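Local coordinates for protein lactaldehyde dehydrogenase (Escherichia coli, PDB 2IMP) that catalyses the irreversible NAD-dependent oxidation of L-lactaldehyde to L-lactate and also oxidises glycolaldehyde, working as a homotetramer, at residues A[144-150]-A[171-177]; A[155-159]-A[184-188]. Residues are numbered along the deposited sequence.

Followed from the N terminus, the chain runs along strand 134-149 (144-150 of contact 1), turns into helix 155-168 (155-159 of contact 2), returns through strand 172-176 (171-177 of contact 1) and enters helix 183-195 (184-188 of contact 2). Contact 1 closes the beta-alpha-beta unit by pairing its two parallel strands; contact 2 packs the helix of that unit against the next one. The segments alternate, so the two loops cross. The centres of the two contacts lie about 13 Å apart and they touch directly: L150 CD1 is 3.3 Å from I159 CG1, and P177 CB is 3.7 Å from A185 CB. Sheet and helical layer of the NAD-binding domain are thereby tied together.

Contact 1: A[144-150]-A[171-177]; sequences GVTTGIL and NTIVIKP. With NAI (1,4-dihydronicotinamide adenine dinucleotide), chain D.
L150 lays its CD1 3.8 Å from CG2 of I175, an apolar contact near the cofactor. The axes of the short segments 145-149 and 172-176 approach to 4.6 Å, their N-to-C directions 21° apart (crossing angle -21°), pairing V145 with T172 and so on to I149 with K176. Beta-branched V145, T146, T147 and T172 to I175 suit this extended backbone. Even-numbered residues of 144-150 hydrogen-bond: T172 N to G144 O (3.1 Å), T146 N to T172 O (2.9 Å), V174 N to T146 O (3.0 Å), G148 N to V174 O (2.9 Å), K176 N to G148 O (2.8 Å) and L150 N to K176 O (3.0 Å). N171 (chi1 m) accepts from G144 N through OD1 at 2.9 Å. G144 has phi/psi 126/-117, where a CB would clash with the preceding carbonyl; at G148 a CB would crowd I175 CG1. T147, on the same face as V145 and I149, hydrogen-bonds L216 O through OG1.

This is a parallel Rossmann-like beta-alpha-beta pairing, with NADH at the C-terminal ends of its strands. K176 NZ (chi3 and chi4 p) hydrogen-bonds P177 O, G207 O and both O2B (2.9 Å) and O3B of NADH; O3B donates to L150 O (2.6 Å). Lysine and main chain thus hold both adenosine ribose hydroxyls, and E179 OE2, a carboxylate also hydrogen-bonded to NADH, is consistent with preference for the unphosphorylated cofactor.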
loop_
_atom_site.group_PDB
_atom_site.type_symbol
_atom_site.label_atom_id
_atom_site.label_comp_id
_atom_site.label_asym_id
_atom_site.label_seq_id
_atom_site.Cartn_x
_atom_site.Cartn_y
_atom_site.Cartn_z
ATOM N N GLY A 144 4.640 -21.896 6.754
ATOM C CA GLY A 144 5.187 -23.238 6.784
ATOM C C GLY A 144 4.041 -24.196 6.551
ATOM O O GLY A 144 3.422 -24.175 5.489
ATOM N N VAL A 145 3.757 -25.036 7.539
ATOM C CA VAL A 145 2.657 -25.986 7.431
ATOM C C VAL A 145 1.347 -25.442 8.009
ATOM O O VAL A 145 1.314 -25.001 9.155
ATOM C CB VAL A 145 2.969 -27.307 8.171
ATOM C CG1 VAL A 145 1.725 -28.199 8.190
ATOM C CG2 VAL A 145 4.132 -28.028 7.491
ATOM N N THR A 146 0.284 -25.469 7.213
ATOM C CA THR A 146 -1.010 -24.997 7.676
ATOM C C THR A 146 -2.105 -26.074 7.563
ATOM O O THR A 146 -1.965 -27.045 6.806
ATOM C CB THR A 146 -1.486 -23.725 6.896
ATOM O OG1 THR A 146 -1.882 -24.084 5.566
ATOM C CG2 THR A 146 -0.356 -22.687 6.811
ATOM N N THR A 147 -3.174 -25.910 8.334
ATOM C CA THR A 147 -4.265 -26.862 8.287
ATOM C C THR A 147 -5.625 -26.186 8.098
ATOM O O THR A 147 -5.814 -25.025 8.483
ATOM C CB THR A 147 -4.305 -27.754 9.560
ATOM O OG1 THR A 147 -4.525 -26.942 10.722
ATOM C CG2 THR A 147 -2.983 -28.498 9.730
ATOM N N GLY A 148 -6.549 -26.916 7.485
ATOM C CA GLY A 148 -7.870 -26.383 7.243
ATOM C C GLY A 148 -8.948 -27.358 7.665
ATOM O O GLY A 148 -8.948 -28.527 7.279
ATOM N N ILE A 149 -9.864 -26.864 8.478
ATOM C CA ILE A 149 -10.981 -27.651 8.961
ATOM C C ILE A 149 -12.291 -27.073 8.388
ATOM O O ILE A 149 -12.656 -25.935 8.692
ATOM C CB ILE A 149 -10.982 -27.643 10.500
ATOM C CG1 ILE A 149 -9.631 -28.171 11.004
ATOM C CG2 ILE A 149 -12.116 -28.484 11.029
ATOM C CD1 ILE A 149 -9.437 -28.088 12.504
ATOM N N LEU A 150 -12.975 -27.854 7.558
ATOM C CA LEU A 150 -14.171 -27.363 6.884
ATOM C C LEU A 150 -15.555 -27.796 7.418
ATOM O O LEU A 150 -15.713 -28.873 7.989
ATOM C CB LEU A 150 -14.083 -27.724 5.401
ATOM C CG LEU A 150 -12.674 -27.703 4.802
ATOM C CD1 LEU A 150 -12.759 -28.153 3.351
ATOM C CD2 LEU A 150 -12.056 -26.307 4.917
ATOM N N ASN A 171 3.101 -22.013 1.431
ATOM C CA ASN A 171 2.783 -22.915 2.535
ATOM C C ASN A 171 2.287 -24.265 2.009
ATOM O O ASN A 171 1.879 -24.362 0.859
ATOM C CB ASN A 171 1.635 -22.369 3.403
ATOM C CG ASN A 171 1.900 -20.984 3.949
ATOM O OD1 ASN A 171 2.567 -20.842 4.987
ATOM N ND2 ASN A 171 1.400 -19.960 3.277
ATOM N N THR A 172 2.358 -25.294 2.841
ATOM C CA THR A 172 1.780 -26.574 2.473
ATOM C C THR A 172 0.531 -26.747 3.340
ATOM O O THR A 172 0.384 -26.038 4.339
ATOM C CB THR A 172 2.754 -27.764 2.666
ATOM O OG1 THR A 172 3.262 -27.785 4.006
ATOM C CG2 THR A 172 3.901 -27.655 1.683
ATOM N N ILE A 173 -0.371 -27.645 2.984
ATOM C CA ILE A 173 -1.572 -27.749 3.783
ATOM C C ILE A 173 -2.159 -29.157 3.954
ATOM O O ILE A 173 -1.974 -30.043 3.115
ATOM C CB ILE A 173 -2.671 -26.818 3.185
ATOM C CG1 ILE A 173 -3.795 -26.574 4.197
ATOM C CG2 ILE A 173 -3.243 -27.441 1.919
ATOM C CD1 ILE A 173 -4.878 -25.612 3.680
ATOM N N VAL A 174 -2.834 -29.328 5.080
ATOM C CA VAL A 174 -3.544 -30.542 5.414
ATOM C C VAL A 174 -4.996 -30.176 5.691
ATOM O O VAL A 174 -5.291 -29.425 6.624
ATOM C CB VAL A 174 -2.994 -31.241 6.677
ATOM C CG1 VAL A 174 -3.850 -32.472 6.984
ATOM C CG2 VAL A 174 -1.541 -31.648 6.477
ATOM N N ILE A 175 -5.894 -30.683 4.866
ATOM C CA ILE A 175 -7.297 -30.378 5.024
ATOM C C ILE A 175 -8.185 -31.532 5.521
ATOM O O ILE A 175 -7.995 -32.692 5.148
ATOM C CB ILE A 175 -7.875 -29.860 3.683
ATOM C CG1 ILE A 175 -7.384 -28.431 3.435
ATOM C CG2 ILE A 175 -9.395 -29.952 3.685
ATOM C CD1 ILE A 175 -7.811 -27.864 2.120
ATOM N N LYS A 176 -9.130 -31.189 6.389
ATOM C CA LYS A 176 -10.115 -32.145 6.872
ATOM C C LYS A 176 -11.519 -31.624 6.586
ATOM O O LYS A 176 -11.946 -30.625 7.160
ATOM C CB LYS A 176 -10.013 -32.407 8.375
ATOM C CG LYS A 176 -10.959 -33.548 8.805
ATOM C CD LYS A 176 -11.177 -33.626 10.308
ATOM C CE LYS A 176 -12.277 -32.689 10.770
ATOM N NZ LYS A 176 -13.619 -33.083 10.224
ATOM N N PRO A 177 -12.240 -32.276 5.669
ATOM C CA PRO A 177 -13.589 -31.797 5.376
ATOM C C PRO A 177 -14.529 -32.220 6.519
ATOM O O PRO A 177 -14.138 -32.997 7.390
ATOM C CB PRO A 177 -13.920 -32.515 4.079
ATOM C CG PRO A 177 -13.281 -33.875 4.304
ATOM C CD PRO A 177 -11.930 -33.512 4.923
HETATM P PA NAI D . -18.935 -27.476 13.144
HETATM O O1A NAI D . -18.052 -26.613 13.945
HETATM O O2A NAI D . -19.789 -28.418 13.999
HETATM O O5B NAI D . -18.048 -28.316 12.115
HETATM C C5B NAI D . -17.142 -27.731 11.193
HETATM C C4B NAI D . -15.791 -28.465 11.173
HETATM O O4B NAI D . -15.139 -28.394 12.443
HETATM C C3B NAI D . -15.889 -29.964 10.849
HETATM O O3B NAI D . -14.860 -30.335 9.936
HETATM C C2B NAI D . -15.781 -30.613 12.215
HETATM O O2B NAI D . -15.380 -31.958 12.222
HETATM C C1B NAI D . -14.819 -29.696 12.926
HETATM N N9A NAI D . -14.926 -29.745 14.415
HETATM C C8A NAI D . -16.042 -29.850 15.243
HETATM N N7A NAI D . -15.621 -29.861 16.544
HETATM C C5A NAI D . -14.273 -29.769 16.563
HETATM C C6A NAI D . -13.325 -29.734 17.607
HETATM N N6A NAI D . -13.708 -29.808 18.880
HETATM N N1A NAI D . -11.962 -29.627 17.293
HETATM C C2A NAI D . -11.544 -29.550 15.957
HETATM N N3A NAI D . -12.494 -29.585 14.924
HETATM C C4A NAI D . -13.830 -29.688 15.227
HETATM O O3 NAI D . -19.837 -26.469 12.279
HETATM P PN NAI D . -20.824 -26.834 11.057
HETATM O O1N NAI D . -20.134 -27.657 10.048
HETATM O O2N NAI D . -21.427 -25.540 10.591
HETATM O O5D NAI D . -21.969 -27.666 11.843
HETATM C C5D NAI D . -22.130 -29.062 11.816
HETATM C C4D NAI D . -23.284 -29.391 12.735
HETATM O O4D NAI D . -23.321 -30.799 12.948
HETATM C C3D NAI D . -23.481 -28.796 14.148
HETATM O O3D NAI D . -24.522 -27.838 14.133
HETATM C C2D NAI D . -23.783 -29.964 15.050
HETATM O O2D NAI D . -24.796 -29.687 15.990
HETATM C C1D NAI D . -24.139 -31.055 14.069
HETATM N N1N NAI D . -23.920 -32.409 14.672
HETATM C C2N NAI D . -22.635 -32.954 14.585
HETATM C C3N NAI D . -22.378 -34.238 15.138
HETATM C C7N NAI D . -20.997 -34.848 15.050
HETATM O O7N NAI D . -20.786 -36.106 15.601
HETATM N N7N NAI D . -19.961 -34.240 14.470
HETATM C C4N NAI D . -23.453 -34.943 15.774
HETATM C C5N NAI D . -24.756 -34.368 15.853
HETATM C C6N NAI D . -24.973 -33.090 15.291
#

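Contact 2: A[155-159]-A[184-188]; sequences PFFLI and NAIAF
Buried helix-helix packing joins the N-terminal part of helix 155-168 to the start of helix 183-195 in the NAD-binding domain. Both segments are helical; their axes approach to 9.6 Å at a crossing angle of -39°, with F156 and N184 nearest (CA-CA 6.0 Å). F156 (chi1 t) and F188 (chi1 t) form an offset edge-to-face pair, F188 presenting its edge to the F156 face: centroids 5.9 Å apart, planes at 65°, CE1 of F156 3.8 Å from CD2 of F188. I159 (chi1 m, chi2 t) sets CG2 3.7 Å above the F188 ring centroid, a CH-pi contact, while its CD1 lies 3.9 Å from CB of A185, whose small side chain leaves room. N184 (chi1 p) packs ND2 3.5 Å from P155 CB and weakly hydrogen-bonds T181 O through it; a water donates to N184 OD1 (2.8 Å) and, weakly, to P155 O (2.9 Å). Around this packing, helices 65-81, 83-94 and 98-116 cover F156, and I159 and A185 reach L150 and P177 at the strand ends.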
loop_
_atom_site.group_PDB
_atom_site.type_symbol
_atom_site.label_atom_id
_atom_site.label_comp_id
_atom_site.label_asym_id
_atom_site.label_seq_id
_atom_site.Cartn_x
_atom_site.Cartn_y
_atom_site.Cartn_z
ATOM N N PRO A 155 -19.016 -26.576 1.317
ATOM C CA PRO A 155 -17.877 -27.463 1.568
ATOM C C PRO A 155 -16.771 -27.428 0.501
ATOM O O PRO A 155 -15.587 -27.434 0.836
ATOM C CB PRO A 155 -18.532 -28.836 1.673
ATOM C CG PRO A 155 -19.644 -28.726 0.674
ATOM C CD PRO A 155 -20.226 -27.368 1.016
ATOM N N PHE A 156 -17.167 -27.411 -0.768
ATOM C CA PHE A 156 -16.199 -27.392 -1.853
ATOM C C PHE A 156 -15.436 -26.059 -1.927
ATOM O O PHE A 156 -14.200 -26.031 -1.924
ATOM C CB PHE A 156 -16.903 -27.665 -3.185
ATOM C CG PHE A 156 -15.971 -28.035 -4.304
ATOM C CD1 PHE A 156 -15.193 -29.189 -4.225
ATOM C CD2 PHE A 156 -15.854 -27.222 -5.431
ATOM C CE1 PHE A 156 -14.326 -29.541 -5.267
ATOM C CE2 PHE A 156 -14.989 -27.565 -6.479
ATOM C CZ PHE A 156 -14.217 -28.720 -6.392
ATOM N N PHE A 157 -16.188 -24.964 -1.987
ATOM C CA PHE A 157 -15.579 -23.649 -2.023
ATOM C C PHE A 157 -14.595 -23.428 -0.857
ATOM O O PHE A 157 -13.480 -22.949 -1.055
ATOM C CB PHE A 157 -16.659 -22.564 -1.982
ATOM C CG PHE A 157 -16.119 -21.190 -1.701
ATOM C CD1 PHE A 157 -15.173 -20.613 -2.544
ATOM C CD2 PHE A 157 -16.546 -20.477 -0.586
ATOM C CE1 PHE A 157 -14.652 -19.350 -2.277
ATOM C CE2 PHE A 157 -16.033 -19.211 -0.309
ATOM C CZ PHE A 157 -15.087 -18.645 -1.154
ATOM N N LEU A 158 -15.012 -23.793 0.350
ATOM C CA LEU A 158 -14.140 -23.610 1.496
ATOM C C LEU A 158 -12.791 -24.347 1.397
ATOM O O LEU A 158 -11.822 -23.952 2.046
ATOM C CB LEU A 158 -14.871 -23.965 2.787
ATOM C CG LEU A 158 -15.903 -22.885 3.143
ATOM C CD1 LEU A 158 -16.644 -23.272 4.397
ATOM C CD2 LEU A 158 -15.206 -21.550 3.350
ATOM N N ILE A 159 -12.733 -25.412 0.598
ATOM C CA ILE A 159 -11.456 -26.078 0.397
ATOM C C ILE A 159 -10.479 -25.080 -0.264
ATOM O O ILE A 159 -9.359 -24.879 0.187
ATOM C CB ILE A 159 -11.569 -27.290 -0.565
ATOM C CG1 ILE A 159 -12.462 -28.379 0.027
ATOM C CG2 ILE A 159 -10.187 -27.856 -0.839
ATOM C CD1 ILE A 159 -12.783 -29.487 -0.973
ATOM N N ASN A 184 -17.202 -34.333 -1.902
ATOM C CA ASN A 184 -16.711 -33.283 -2.773
ATOM C C ASN A 184 -15.201 -33.057 -2.557
ATOM O O ASN A 184 -14.472 -32.723 -3.489
ATOM C CB ASN A 184 -17.474 -31.984 -2.507
ATOM C CG ASN A 184 -17.241 -31.450 -1.112
ATOM O OD1 ASN A 184 -16.225 -30.778 -0.857
ATOM N ND2 ASN A 184 -18.143 -31.737 -0.200
ATOM N N ALA A 185 -14.756 -33.266 -1.318
ATOM C CA ALA A 185 -13.349 -33.110 -0.974
ATOM C C ALA A 185 -12.474 -34.231 -1.566
ATOM O O ALA A 185 -11.322 -34.007 -1.938
ATOM C CB ALA A 185 -13.182 -33.062 0.530
ATOM N N ILE A 186 -13.030 -35.440 -1.622
ATOM C CA ILE A 186 -12.316 -36.552 -2.225
ATOM C C ILE A 186 -12.118 -36.275 -3.721
ATOM O O ILE A 186 -11.062 -36.536 -4.281
ATOM C CB ILE A 186 -13.091 -37.893 -2.054
ATOM C CG1 ILE A 186 -12.931 -38.407 -0.622
ATOM C CG2 ILE A 186 -12.573 -38.940 -3.055
ATOM C CD1 ILE A 186 -11.510 -38.780 -0.266
ATOM N N ALA A 187 -13.160 -35.737 -4.347
ATOM C CA ALA A 187 -13.077 -35.388 -5.752
ATOM C C ALA A 187 -11.996 -34.297 -5.970
ATOM O O ALA A 187 -11.273 -34.305 -6.966
ATOM C CB ALA A 187 -14.433 -34.906 -6.253
ATOM N N PHE A 188 -11.896 -33.375 -5.017
ATOM C CA PHE A 188 -10.873 -32.340 -5.105
ATOM C C PHE A 188 -9.472 -32.969 -5.039
ATOM O O PHE A 188 -8.577 -32.594 -5.795
ATOM C CB PHE A 188 -11.038 -31.315 -3.971
ATOM C CG PHE A 188 -10.132 -30.112 -4.103
ATOM C CD1 PHE A 188 -8.770 -30.209 -3.830
ATOM C CD2 PHE A 188 -10.647 -28.884 -4.504
ATOM C CE1 PHE A 188 -7.933 -29.096 -3.961
ATOM C CE2 PHE A 188 -9.819 -27.768 -4.639
ATOM C CZ PHE A 188 -8.461 -27.875 -4.364
HETATM O O HOH W 1 -15.171 -30.178 1.655
#